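Local coordinates for fructooligosaccharide ABC transporter substrate-binding protein FusA (Streptococcus pneumoniae, PDB 5G5Y), which captures short- and long-chain fructooligosaccharides, with a preference for tetrasaccharides and larger, and serves as the solute-binding subunit of the FusABC-MsmK ABC importer, at residues E104-L108 and M303-R307; W121-D127 and L384-D388; P332-V336 and Y390-T395; Q337-T342 and R375-E379. All blocks are in the same frame, centred on the assembly; numbering follows the deposited sequence.

Interaction 2, a parallel strand pair, is the hub, and the other three contacts border on it. Helix 104-109 of interaction 1 packs where strand 305-306 joins the same three-stranded sheet; the contact centres lie about 10 Å apart, and Y105 OH reaches E124 OE2 at 2.6 Å. Helix 332-340 packs on the sheet face carrying E123, L384 and I386: its first half forms interaction 3, where Y391 OH meets E124 O at 2.7 Å, and its second half forms interaction 4. The substrate-binding residues E123, W340, R375 and E379 fall in interactions 2 and 4, joined by the 2.7 Å bond from N339 ND2 to E123 OE2. Interactions 1 and 4 do not touch.

Interaction 1: E104-L108 and M303-R307; sequences EYKAL and MGFAR
Through its turn E104-L108, helix 104-109 packs on M303-R307 and so on strand 305-306, an outer strand of the three-stranded sheet whose middle strand is 121-123; Y105 CA lies 8.8 Å from F305 CA. L108 supplies the main knob: its CD1 methyl sits 4.0 Å from the F305 ring centroid and 7° off the ring normal, a CH-pi contact over one face. F305 reaches this place because its CG is anti to the backbone N (chi1 180°). Beside it the rings of Y105 and F305, both touched by I122, lie nearly parallel, at 18°, but slid so far apart that they barely overlap. The extended M303 chain reaches the helix beside this ring pair, its SD meeting L108 CD1 tip to tip and its CE approaching Y105 CE1 at 3.4 Å. R307 NH1 donates to L108 O at 2.7 Å, in the carbonyl plane and on a lone pair. Y105 OH takes a hydrogen bond with E124, and a water donates to both Y105 OH and G304 O. An apolar patch is thus framed by polar bonds, and the R307 guanidinium, which also bridges to D69 and bonds R424 O, is likely to be held in one orientation.

Interaction 2: W121-D127 and L384-D388; sequences WIEELGD and LAILD. With ZN (zinc ion), chain J.
W121-E123 and L384-I386 run as parallel neighbouring strands, their directions 12° apart, and their backbone groups alternate as donors and acceptors. I122 gives its N-H to L384 O and takes one from I386 N, each at 2.8 Å; E124 N then donates to I386 O nearly along the C=O axis. Beyond the last bridge, side chains take over as acceptors. D388 N donates to E124 OE1 at 2.9 Å and 171°, meeting the anti side of the carboxylate, while G126 N comes to D388 OD1 from above the carboxylate plane. The other oxygen, D388 OD2, accepts a hydrogen bond from a water that itself accepts from D127 N.

E124 OE1 has a second role, binding the zinc ion at 2.1 Å. D127 adds both carboxylate oxygens, each at 2.5 Å, with a water at 2.3 Å and K102 also in the site. The metal's positive charge would offset the crowding of acidic groups here. E124 OE2 is satisfied by Y105 OH, and E123 OE2, on a substrate-binding residue, by N339 ND2. W121 NE1 donates to N339 OD1, while W121 CD1 lies 3.6 Å from L384 CD1, the two side chains pointing the same way.

Strand 121-123 is the middle of a three-stranded sheet, with 305-306 antiparallel on its other edge. Helix 332-340 covers the face bearing W121, E123, L384 and I386; helix 93-101 touches A385 and L387 on the other.

Interaction 3: P332-V336 and Y390-T395; sequences PLQSV and YYGKVT
P332 and V336, one turn apart on a helix, project toward Y390, V394 and T395 of a loop with no regular structure. The proline ring is the first bump: its CB rests over one face of the Y390 ring, 4.1 Å from the centroid and 29° off the normal, a CH-pi contact displaced toward CE2, which it approaches at 3.6 Å. The two side chains cross at about a right angle; CB lies nearest CE2, and CG lies nearest the hydroxyl end, by OH and CZ.

V394 is the answering bump from the loop. Its branches divide the work: CG2 lies 4.0 Å from P332 CB, while CG1, anti to the backbone N (chi1 -180°), enters the hollow between L333 and V336, 3.9 Å from L333 CD2 and slightly farther from V336 CG2. V336 in turn meets T395 tip to tip. Its CG1 faces T395 OG1 at 3.6 Å and its CG2 faces the T395 CG2 methyl at 3.7 Å, while CG2 also reaches the edge of the Y390 ring. L361 of strand 360-363 adds a further apolar surface to L333, V336 and T395.

The loop holds its own shape, since Y390 O accepts from both K393 N and V394 N. One water lies 2.6 Å from Y390 OH and donates weakly to S335 OG, which is also hydrogen-bonded to Q329 O and to A385 N, the latter tying the helix to strand 384-386. Cohesion across this interface therefore rests on fitted apolar surfaces, with no direct hydrogen bond between the segments and one water joining Y390 OH to S335 OG.

Interaction 4: Q337-T342 and R375-E379; sequences QNNWGT and RQKTE
R375 reaches from the end of one helix to the end of another, where G341 and E379 bring their CA atoms within 4.5 Å. The tight part is built round N339 O. R375 NH2 donates to it at 2.9 Å, from above the carbonyl plane, and R375 NE adds a weak bond at 3.0 Å. The arginine is fully extended, with chi1 179° and the later torsions also near 180°, which carries its guanidinium to N339 O at the end of helix 332-340. W340 CD1 lies over one face of that group, 3.5 Å from R375 CZ; the planes are 61° apart, so this is not a parallel stack. E379 OE1 forms a salt bridge with R375 NE at 2.9 Å, although the hydrogen bond itself is weak, and E379 CB lies 3.5 Å from N338 O.

At the glycine turn the join is close but differently made. G341, with positive phi, passes its CA 3.6 Å from T378 OG1. Farther along, the segments part and water mediates: one molecule accepts from T342 N and donates to T378 OG1, each at 2.9 Å; T378 OG1 is also hydrogen-bonded to L374 O within its own helix. R375 is exposed, so its grip lies on the solvent side of the contact, whereas N339 and W340 are buried.

W340, R375 and E379 all bind substrate. In this apo structure the arginine is bonded to a backbone carbonyl and a carboxylate, with W340 CD1 over its guanidinium face, an arrangement consistent with a sugar-binding surface whose charged group is already oriented before the oligosaccharide arrives.

Interaction 1: E104-L108 and M303-R307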
loop_
_atom_site.group_PDB
_atom_site.type_symbol
_atom_site.label_atom_id
_atom_site.label_comp_id
_atom_site.label_asym_id
_atom_site.label_seq_id
_atom_site.Cartn_x
_atom_site.Cartn_y
_atom_site.Cartn_z
ATOM N N GLU A 104 -16.869 -6.873 -5.019
ATOM C CA GLU A 104 -15.501 -7.157 -5.429
ATOM C C GLU A 104 -14.698 -7.826 -4.311
ATOM O O GLU A 104 -13.820 -8.636 -4.603
ATOM C CB GLU A 104 -14.799 -5.899 -5.902
ATOM C CG GLU A 104 -14.439 -4.947 -4.771
ATOM C CD GLU A 104 -14.125 -3.578 -5.273
ATOM O OE1 GLU A 104 -15.082 -2.766 -5.418
ATOM O OE2 GLU A 104 -12.915 -3.343 -5.542
ATOM N N TYR A 105 -14.970 -7.481 -3.042
ATOM C CA TYR A 105 -14.194 -8.059 -1.955
ATOM C C TYR A 105 -14.485 -9.535 -1.812
ATOM O O TYR A 105 -13.587 -10.272 -1.471
ATOM C CB TYR A 105 -14.401 -7.328 -0.629
ATOM C CG TYR A 105 -13.801 -5.941 -0.633
ATOM C CD1 TYR A 105 -12.447 -5.743 -0.853
ATOM C CD2 TYR A 105 -14.594 -4.828 -0.447
ATOM C CE1 TYR A 105 -11.900 -4.460 -0.873
ATOM C CE2 TYR A 105 -14.063 -3.554 -0.450
ATOM C CZ TYR A 105 -12.702 -3.386 -0.660
ATOM O OH TYR A 105 -12.162 -2.148 -0.671
ATOM N N LYS A 106 -15.708 -9.963 -2.109
ATOM C CA LYS A 106 -16.042 -11.368 -2.043
ATOM C C LYS A 106 -15.180 -12.179 -2.996
ATOM O O LYS A 106 -14.656 -13.234 -2.610
ATOM C CB LYS A 106 -17.524 -11.621 -2.341
ATOM C CG LYS A 106 -17.977 -12.978 -1.841
ATOM C CD LYS A 106 -19.492 -13.126 -1.967
ATOM C CE LYS A 106 -20.101 -13.843 -0.783
ATOM N NZ LYS A 106 -19.702 -15.266 -0.769
ATOM N N ALA A 107 -14.986 -11.651 -4.200
ATOM C CA ALA A 107 -14.120 -12.298 -5.191
ATOM C C ALA A 107 -12.679 -12.381 -4.687
ATOM O O ALA A 107 -12.032 -13.418 -4.822
ATOM C CB ALA A 107 -14.214 -11.589 -6.540
ATOM N N LEU A 108 -12.194 -11.326 -4.047
ATOM C CA LEU A 108 -10.816 -11.312 -3.522
ATOM C C LEU A 108 -10.616 -12.289 -2.356
ATOM O O LEU A 108 -9.500 -12.752 -2.124
ATOM C CB LEU A 108 -10.437 -9.900 -3.092
ATOM C CG LEU A 108 -10.389 -8.780 -4.142
ATOM C CD1 LEU A 108 -9.896 -7.491 -3.512
ATOM C CD2 LEU A 108 -9.541 -9.127 -5.350
ATOM N N MET A 303 -3.774 -1.456 -2.850
ATOM C CA MET A 303 -5.150 -1.497 -2.343
ATOM C C MET A 303 -5.090 -1.677 -0.836
ATOM O O MET A 303 -4.263 -2.454 -0.349
ATOM C CB MET A 303 -5.908 -2.662 -2.984
ATOM C CG MET A 303 -7.425 -2.531 -2.877
ATOM S SD MET A 303 -8.344 -4.072 -3.156
ATOM C CE MET A 303 -9.947 -3.376 -3.486
ATOM N N GLY A 304 -5.972 -0.997 -0.101
ATOM C CA GLY A 304 -6.087 -1.187 1.350
ATOM C C GLY A 304 -6.823 -2.487 1.619
ATOM O O GLY A 304 -8.023 -2.506 1.933
ATOM N N PHE A 305 -6.116 -3.583 1.423
ATOM C CA PHE A 305 -6.714 -4.916 1.502
ATOM C C PHE A 305 -5.693 -5.928 1.914
ATOM O O PHE A 305 -4.577 -5.954 1.380
ATOM C CB PHE A 305 -7.337 -5.319 0.173
ATOM C CG PHE A 305 -7.970 -6.689 0.186
ATOM C CD1 PHE A 305 -9.213 -6.906 0.781
ATOM C CD2 PHE A 305 -7.288 -7.780 -0.378
ATOM C CE1 PHE A 305 -9.800 -8.170 0.731
ATOM C CE2 PHE A 305 -7.851 -9.036 -0.377
ATOM C CZ PHE A 305 -9.107 -9.232 0.199
ATOM N N ALA A 306 -6.027 -6.708 2.919
ATOM C CA ALA A 306 -5.229 -7.894 3.256
ATOM C C ALA A 306 -6.148 -9.032 3.419
ATOM O O ALA A 306 -7.096 -8.950 4.205
ATOM C CB ALA A 306 -4.425 -7.654 4.522
ATOM N N ARG A 307 -5.883 -10.116 2.683
ATOM C CA ARG A 307 -6.792 -11.232 2.610
ATOM C C ARG A 307 -7.036 -11.908 3.969
ATOM O O ARG A 307 -8.150 -12.363 4.240
ATOM C CB ARG A 307 -6.263 -12.310 1.639
ATOM C CG ARG A 307 -7.376 -12.976 0.878
ATOM C CD ARG A 307 -6.908 -13.936 -0.197
ATOM N NE ARG A 307 -5.749 -13.490 -0.968
ATOM C CZ ARG A 307 -5.767 -12.705 -2.044
ATOM N NH1 ARG A 307 -6.903 -12.223 -2.528
ATOM N NH2 ARG A 307 -4.598 -12.398 -2.641
HETATM O O HOH W 1 -9.601 -1.444 -0.016
#

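Interaction 2: W121-D127 and L384-D388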
loop_
_atom_site.group_PDB
_atom_site.type_symbol
_atom_site.label_atom_id
_atom_site.label_comp_id
_atom_site.label_asym_id
_atom_site.label_seq_id
_atom_site.Cartn_x
_atom_site.Cartn_y
_atom_site.Cartn_z
ATOM N N TRP A 121 -8.751 -7.675 6.234
ATOM C CA TRP A 121 -8.668 -6.241 6.577
ATOM C C TRP A 121 -8.973 -5.443 5.311
ATOM O O TRP A 121 -8.322 -5.643 4.275
ATOM C CB TRP A 121 -7.272 -5.907 7.109
ATOM C CG TRP A 121 -6.924 -4.448 7.253
ATOM C CD1 TRP A 121 -7.214 -3.638 8.320
ATOM C CD2 TRP A 121 -6.131 -3.656 6.346
ATOM N NE1 TRP A 121 -6.661 -2.384 8.118
ATOM C CE2 TRP A 121 -5.978 -2.380 6.929
ATOM C CE3 TRP A 121 -5.500 -3.921 5.121
ATOM C CZ2 TRP A 121 -5.263 -1.364 6.309
ATOM C CZ3 TRP A 121 -4.794 -2.908 4.501
ATOM C CH2 TRP A 121 -4.703 -1.639 5.078
ATOM N N ILE A 122 -9.934 -4.524 5.417
ATOM C CA ILE A 122 -10.301 -3.612 4.355
ATOM C C ILE A 122 -10.219 -2.186 4.907
ATOM O O ILE A 122 -10.886 -1.855 5.904
ATOM C CB ILE A 122 -11.736 -3.878 3.838
ATOM C CG1 ILE A 122 -11.872 -5.289 3.209
ATOM C CG2 ILE A 122 -12.119 -2.827 2.812
ATOM C CD1 ILE A 122 -13.303 -5.806 3.106
ATOM N N GLU A 123 -9.421 -1.350 4.253
ATOM C CA GLU A 123 -9.319 0.074 4.601
ATOM C C GLU A 123 -9.376 0.905 3.340
ATOM O O GLU A 123 -8.351 1.075 2.637
ATOM C CB GLU A 123 -8.030 0.369 5.364
ATOM C CG GLU A 123 -7.876 1.782 5.904
ATOM C CD GLU A 123 -6.455 2.067 6.407
ATOM O OE1 GLU A 123 -5.566 2.351 5.566
ATOM O OE2 GLU A 123 -6.193 1.982 7.633
ATOM N N GLU A 124 -10.548 1.460 3.046
ATOM C CA GLU A 124 -10.691 2.356 1.894
ATOM C C GLU A 124 -10.406 3.793 2.327
ATOM O O GLU A 124 -11.020 4.292 3.276
ATOM C CB GLU A 124 -12.094 2.247 1.319
ATOM C CG GLU A 124 -12.380 0.838 0.809
ATOM C CD GLU A 124 -13.710 0.771 0.070
ATOM O OE1 GLU A 124 -14.495 1.738 0.226
ATOM O OE2 GLU A 124 -13.952 -0.237 -0.642
ATOM N N LEU A 125 -9.372 4.400 1.728
ATOM C CA LEU A 125 -9.116 5.861 1.870
ATOM C C LEU A 125 -9.180 6.402 0.462
ATOM O O LEU A 125 -8.186 6.397 -0.297
ATOM C CB LEU A 125 -7.771 6.126 2.526
ATOM C CG LEU A 125 -7.720 5.894 4.026
ATOM C CD1 LEU A 125 -6.283 5.746 4.481
ATOM C CD2 LEU A 125 -8.436 7.020 4.760
ATOM N N GLY A 126 -10.397 6.771 0.082
ATOM C CA GLY A 126 -10.735 6.990 -1.287
ATOM C C GLY A 126 -11.100 5.731 -2.034
ATOM O O GLY A 126 -10.611 4.653 -1.718
ATOM N N ASP A 127 -11.902 5.879 -3.076
ATOM C CA ASP A 127 -12.359 4.752 -3.935
ATOM C C ASP A 127 -11.824 4.866 -5.346
ATOM O O ASP A 127 -11.717 5.955 -5.847
ATOM C CB ASP A 127 -13.902 4.803 -4.082
ATOM C CG ASP A 127 -14.592 3.831 -3.198
ATOM O OD1 ASP A 127 -13.912 2.921 -2.679
ATOM O OD2 ASP A 127 -15.821 3.959 -3.032
ATOM N N LEU A 384 -11.493 -6.500 9.818
ATOM C CA LEU A 384 -12.281 -5.295 9.904
ATOM C C LEU A 384 -12.468 -4.680 8.527
ATOM O O LEU A 384 -11.754 -5.030 7.540
ATOM C CB LEU A 384 -11.602 -4.267 10.867
ATOM C CG LEU A 384 -10.242 -3.667 10.445
ATOM C CD1 LEU A 384 -10.406 -2.458 9.543
ATOM C CD2 LEU A 384 -9.383 -3.304 11.686
ATOM N N ALA A 385 -13.419 -3.757 8.454
ATOM C CA ALA A 385 -13.661 -3.014 7.237
ATOM C C ALA A 385 -14.056 -1.583 7.475
ATOM O O ALA A 385 -14.991 -1.311 8.228
ATOM C CB ALA A 385 -14.717 -3.667 6.382
ATOM N N ILE A 386 -13.332 -0.696 6.792
ATOM C CA ILE A 386 -13.655 0.734 6.706
ATOM C C ILE A 386 -13.851 1.070 5.233
ATOM O O ILE A 386 -12.912 0.974 4.414
ATOM C CB ILE A 386 -12.567 1.613 7.311
ATOM C CG1 ILE A 386 -12.289 1.168 8.758
ATOM C CG2 ILE A 386 -12.975 3.083 7.311
ATOM C CD1 ILE A 386 -11.051 1.785 9.367
ATOM N N LEU A 387 -15.077 1.444 4.907
ATOM C CA LEU A 387 -15.460 1.784 3.539
ATOM C C LEU A 387 -15.417 3.294 3.411
ATOM O O LEU A 387 -15.593 4.028 4.396
ATOM C CB LEU A 387 -16.842 1.247 3.194
ATOM C CG LEU A 387 -17.006 -0.262 3.359
ATOM C CD1 LEU A 387 -18.353 -0.717 2.857
ATOM C CD2 LEU A 387 -15.891 -1.027 2.667
ATOM N N ASP A 388 -15.158 3.741 2.189
ATOM C CA ASP A 388 -15.083 5.149 1.899
ATOM C C ASP A 388 -16.389 5.891 2.223
ATOM O O ASP A 388 -16.338 7.044 2.619
ATOM C CB ASP A 388 -14.650 5.360 0.465
ATOM C CG ASP A 388 -14.201 6.788 0.199
ATOM O OD1 ASP A 388 -13.215 7.240 0.816
ATOM O OD2 ASP A 388 -14.841 7.445 -0.653
HETATM ZN ZN ZN J . -15.919 2.191 -1.297
HETATM O O HOH W 2 -13.289 8.324 -3.256
HETATM O O HOH W 3 -17.745 2.926 -0.060
#

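Interaction 3: P332-V336 and Y390-T395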
loop_
_atom_site.group_PDB
_atom_site.type_symbol
_atom_site.label_atom_id
_atom_site.label_comp_id
_atom_site.label_asym_id
_atom_site.label_seq_id
_atom_site.Cartn_x
_atom_site.Cartn_y
_atom_site.Cartn_z
ATOM N N PRO A 332 -19.361 -1.113 11.727
ATOM C CA PRO A 332 -18.555 0.063 11.300
ATOM C C PRO A 332 -17.787 0.797 12.429
ATOM O O PRO A 332 -16.581 1.035 12.309
ATOM C CB PRO A 332 -19.602 0.978 10.680
ATOM C CG PRO A 332 -20.600 0.016 10.129
ATOM C CD PRO A 332 -20.713 -1.084 11.131
ATOM N N LEU A 333 -18.470 1.125 13.535
ATOM C CA LEU A 333 -17.774 1.815 14.659
ATOM C C LEU A 333 -16.679 0.950 15.288
ATOM O O LEU A 333 -15.644 1.455 15.760
ATOM C CB LEU A 333 -18.752 2.263 15.745
ATOM C CG LEU A 333 -19.383 3.653 15.569
ATOM C CD1 LEU A 333 -20.498 3.793 16.607
ATOM C CD2 LEU A 333 -18.398 4.799 15.733
ATOM N N GLN A 334 -16.893 -0.360 15.278
ATOM C CA GLN A 334 -15.934 -1.262 15.827
ATOM C C GLN A 334 -14.735 -1.380 14.880
ATOM O O GLN A 334 -13.607 -1.377 15.350
ATOM C CB GLN A 334 -16.547 -2.642 16.061
ATOM C CG GLN A 334 -15.677 -3.522 16.959
ATOM C CD GLN A 334 -15.668 -3.044 18.405
ATOM O OE1 GLN A 334 -16.707 -2.905 19.015
ATOM N NE2 GLN A 334 -14.499 -2.745 18.927
ATOM N N SER A 335 -14.986 -1.561 13.573
ATOM C CA SER A 335 -13.898 -1.593 12.599
ATOM C C SER A 335 -12.984 -0.363 12.687
ATOM O O SER A 335 -11.761 -0.479 12.643
ATOM C CB SER A 335 -14.432 -1.766 11.185
ATOM O OG SER A 335 -14.935 -3.053 10.985
ATOM N N VAL A 336 -13.584 0.820 12.815
ATOM C CA VAL A 336 -12.815 2.026 12.837
ATOM C C VAL A 336 -11.894 2.019 14.071
ATOM O O VAL A 336 -10.702 2.244 13.946
ATOM C CB VAL A 336 -13.714 3.281 12.795
ATOM C CG1 VAL A 336 -12.948 4.543 13.132
ATOM C CG2 VAL A 336 -14.417 3.386 11.436
ATOM N N TYR A 390 -18.020 5.587 4.933
ATOM C CA TYR A 390 -18.096 5.802 6.389
ATOM C C TYR A 390 -17.631 7.221 6.785
ATOM O O TYR A 390 -17.988 7.698 7.876
ATOM C CB TYR A 390 -17.218 4.820 7.150
ATOM C CG TYR A 390 -17.602 3.357 7.096
ATOM C CD1 TYR A 390 -18.639 2.892 6.289
ATOM C CD2 TYR A 390 -16.946 2.435 7.904
ATOM C CE1 TYR A 390 -19.000 1.561 6.268
ATOM C CE2 TYR A 390 -17.282 1.100 7.878
ATOM C CZ TYR A 390 -18.299 0.651 7.064
ATOM O OH TYR A 390 -18.638 -0.706 7.026
ATOM N N TYR A 391 -16.800 7.857 5.939
ATOM C CA TYR A 391 -16.204 9.142 6.313
ATOM C C TYR A 391 -17.276 10.201 6.327
ATOM O O TYR A 391 -18.066 10.266 5.390
ATOM C CB TYR A 391 -15.027 9.525 5.406
ATOM C CG TYR A 391 -13.962 8.479 5.481
ATOM C CD1 TYR A 391 -13.293 8.230 6.671
ATOM C CD2 TYR A 391 -13.638 7.711 4.368
ATOM C CE1 TYR A 391 -12.352 7.231 6.753
ATOM C CE2 TYR A 391 -12.682 6.709 4.438
ATOM C CZ TYR A 391 -12.035 6.479 5.615
ATOM O OH TYR A 391 -11.085 5.490 5.704
ATOM N N GLY A 392 -17.346 10.969 7.423
ATOM C CA GLY A 392 -18.398 11.971 7.609
ATOM C C GLY A 392 -19.711 11.425 8.162
ATOM O O GLY A 392 -20.688 12.186 8.333
ATOM N N LYS A 393 -19.774 10.121 8.420
ATOM C CA LYS A 393 -20.981 9.468 8.934
ATOM C C LYS A 393 -20.640 8.720 10.219
ATOM O O LYS A 393 -21.212 8.987 11.280
ATOM C CB LYS A 393 -21.571 8.524 7.900
ATOM C CG LYS A 393 -21.995 9.175 6.596
ATOM C CD LYS A 393 -22.900 8.246 5.786
ATOM C CE LYS A 393 -23.035 8.691 4.321
ATOM N NZ LYS A 393 -21.821 8.405 3.476
ATOM N N VAL A 394 -19.680 7.806 10.119
ATOM C CA VAL A 394 -19.177 6.992 11.238
ATOM C C VAL A 394 -17.964 7.616 11.909
ATOM O O VAL A 394 -17.782 7.505 13.124
ATOM C CB VAL A 394 -18.768 5.590 10.714
ATOM C CG1 VAL A 394 -18.242 4.684 11.829
ATOM C CG2 VAL A 394 -19.941 4.922 9.988
ATOM N N THR A 395 -17.084 8.222 11.111
ATOM C CA THR A 395 -15.830 8.672 11.576
ATOM C C THR A 395 -15.282 9.759 10.667
ATOM O O THR A 395 -15.650 9.852 9.500
ATOM C CB THR A 395 -14.819 7.478 11.611
ATOM O OG1 THR A 395 -13.600 7.915 12.180
ATOM C CG2 THR A 395 -14.541 6.915 10.191
HETATM O O HOH W 4 -17.384 -2.067 8.856
#

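Interaction 4: Q337-T342 and R375-E379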
loop_
_atom_site.group_PDB
_atom_site.type_symbol
_atom_site.label_atom_id
_atom_site.label_comp_id
_atom_site.label_asym_id
_atom_site.label_seq_id
_atom_site.Cartn_x
_atom_site.Cartn_y
_atom_site.Cartn_z
ATOM N N GLN A 337 -12.445 1.729 15.247
ATOM C CA GLN A 337 -11.627 1.716 16.474
ATOM C C GLN A 337 -10.576 0.620 16.444
ATOM O O GLN A 337 -9.395 0.862 16.786
ATOM C CB GLN A 337 -12.516 1.528 17.695
ATOM C CG GLN A 337 -13.454 2.670 17.954
ATOM C CD GLN A 337 -14.398 2.346 19.081
ATOM O OE1 GLN A 337 -14.004 2.412 20.228
ATOM N NE2 GLN A 337 -15.647 1.985 18.751
ATOM N N ASN A 338 -10.955 -0.576 15.984
ATOM C CA ASN A 338 -9.979 -1.670 15.935
ATOM C C ASN A 338 -8.753 -1.304 15.098
ATOM O O ASN A 338 -7.621 -1.660 15.436
ATOM C CB ASN A 338 -10.599 -2.963 15.406
ATOM C CG ASN A 338 -11.589 -3.582 16.388
ATOM O OD1 ASN A 338 -11.847 -3.044 17.472
ATOM N ND2 ASN A 338 -12.179 -4.699 15.985
ATOM N N ASN A 339 -9.001 -0.558 14.036
ATOM C CA ASN A 339 -7.958 -0.142 13.107
ATOM C C ASN A 339 -7.081 0.973 13.701
ATOM O O ASN A 339 -5.879 0.986 13.483
ATOM C CB ASN A 339 -8.603 0.375 11.821
ATOM C CG ASN A 339 -7.622 0.460 10.640
ATOM O OD1 ASN A 339 -6.907 -0.490 10.350
ATOM N ND2 ASN A 339 -7.624 1.580 9.941
ATOM N N TRP A 340 -7.705 1.939 14.369
ATOM C CA TRP A 340 -7.042 3.214 14.665
ATOM C C TRP A 340 -6.895 3.624 16.136
ATOM O O TRP A 340 -6.043 4.475 16.425
ATOM C CB TRP A 340 -7.719 4.358 13.891
ATOM C CG TRP A 340 -7.336 4.482 12.461
ATOM C CD1 TRP A 340 -6.068 4.352 11.923
ATOM C CD2 TRP A 340 -8.189 4.845 11.370
ATOM N NE1 TRP A 340 -6.103 4.571 10.546
ATOM C CE2 TRP A 340 -7.383 4.887 10.185
ATOM C CE3 TRP A 340 -9.550 5.110 11.256
ATOM C CZ2 TRP A 340 -7.918 5.155 8.918
ATOM C CZ3 TRP A 340 -10.066 5.418 9.986
ATOM C CH2 TRP A 340 -9.250 5.433 8.849
ATOM N N GLY A 341 -7.747 3.110 17.026
ATOM C CA GLY A 341 -7.723 3.496 18.436
ATOM C C GLY A 341 -9.095 3.709 19.007
ATOM O O GLY A 341 -10.086 3.317 18.406
ATOM N N THR A 342 -9.182 4.343 20.172
ATOM C CA THR A 342 -10.477 4.469 20.807
ATOM C C THR A 342 -10.683 5.841 21.495
ATOM O O THR A 342 -9.921 6.761 21.282
ATOM C CB THR A 342 -10.737 3.239 21.714
ATOM O OG1 THR A 342 -12.103 3.229 22.147
ATOM C CG2 THR A 342 -9.777 3.218 22.930
ATOM N N ARG A 375 -1.473 4.862 18.779
ATOM C CA ARG A 375 -2.220 3.925 17.927
ATOM C C ARG A 375 -1.787 2.479 18.258
ATOM O O ARG A 375 -2.623 1.598 18.507
ATOM C CB ARG A 375 -2.016 4.216 16.456
ATOM C CG ARG A 375 -2.761 3.222 15.584
ATOM C CD ARG A 375 -2.444 3.371 14.104
ATOM N NE ARG A 375 -3.226 2.395 13.325
ATOM C CZ ARG A 375 -3.224 2.307 11.989
ATOM N NH1 ARG A 375 -2.493 3.136 11.262
ATOM N NH2 ARG A 375 -3.970 1.397 11.369
ATOM N N GLN A 376 -0.481 2.257 18.293
ATOM C CA GLN A 376 0.073 0.934 18.617
ATOM C C GLN A 376 -0.341 0.424 19.983
ATOM O O GLN A 376 -0.481 -0.772 20.159
ATOM C CB GLN A 376 1.591 0.944 18.563
ATOM C CG GLN A 376 2.215 0.892 17.206
ATOM C CD GLN A 376 3.672 1.271 17.354
ATOM O OE1 GLN A 376 4.473 0.454 17.816
ATOM N NE2 GLN A 376 4.003 2.550 17.092
ATOM N N LYS A 377 -0.491 1.334 20.948
ATOM C CA LYS A 377 -0.907 0.972 22.291
ATOM C C LYS A 377 -2.377 0.624 22.434
ATOM O O LYS A 377 -2.729 -0.098 23.374
ATOM C CB LYS A 377 -0.571 2.091 23.293
ATOM C CG LYS A 377 0.906 2.357 23.493
ATOM C CD LYS A 377 1.036 3.506 24.502
ATOM C CE LYS A 377 2.448 3.986 24.720
ATOM N NZ LYS A 377 2.426 5.264 25.488
ATOM N N THR A 378 -3.228 1.118 21.516
ATOM C CA THR A 378 -4.694 1.113 21.699
ATOM C C THR A 378 -5.508 0.413 20.598
ATOM O O THR A 378 -6.634 0.006 20.864
ATOM C CB THR A 378 -5.237 2.550 21.935
ATOM O OG1 THR A 378 -5.043 3.397 20.789
ATOM C CG2 THR A 378 -4.524 3.195 23.178
ATOM N N GLU A 379 -4.966 0.325 19.381
ATOM C CA GLU A 379 -5.590 -0.421 18.288
ATOM C C GLU A 379 -5.565 -1.920 18.588
ATOM O O GLU A 379 -4.793 -2.400 19.433
ATOM C CB GLU A 379 -4.839 -0.192 16.947
ATOM C CG GLU A 379 -3.525 -0.968 16.855
ATOM C CD GLU A 379 -2.609 -0.542 15.698
ATOM O OE1 GLU A 379 -3.114 -0.139 14.633
ATOM O OE2 GLU A 379 -1.365 -0.606 15.858
HETATM O O HOH W 5 -6.902 5.499 21.457
#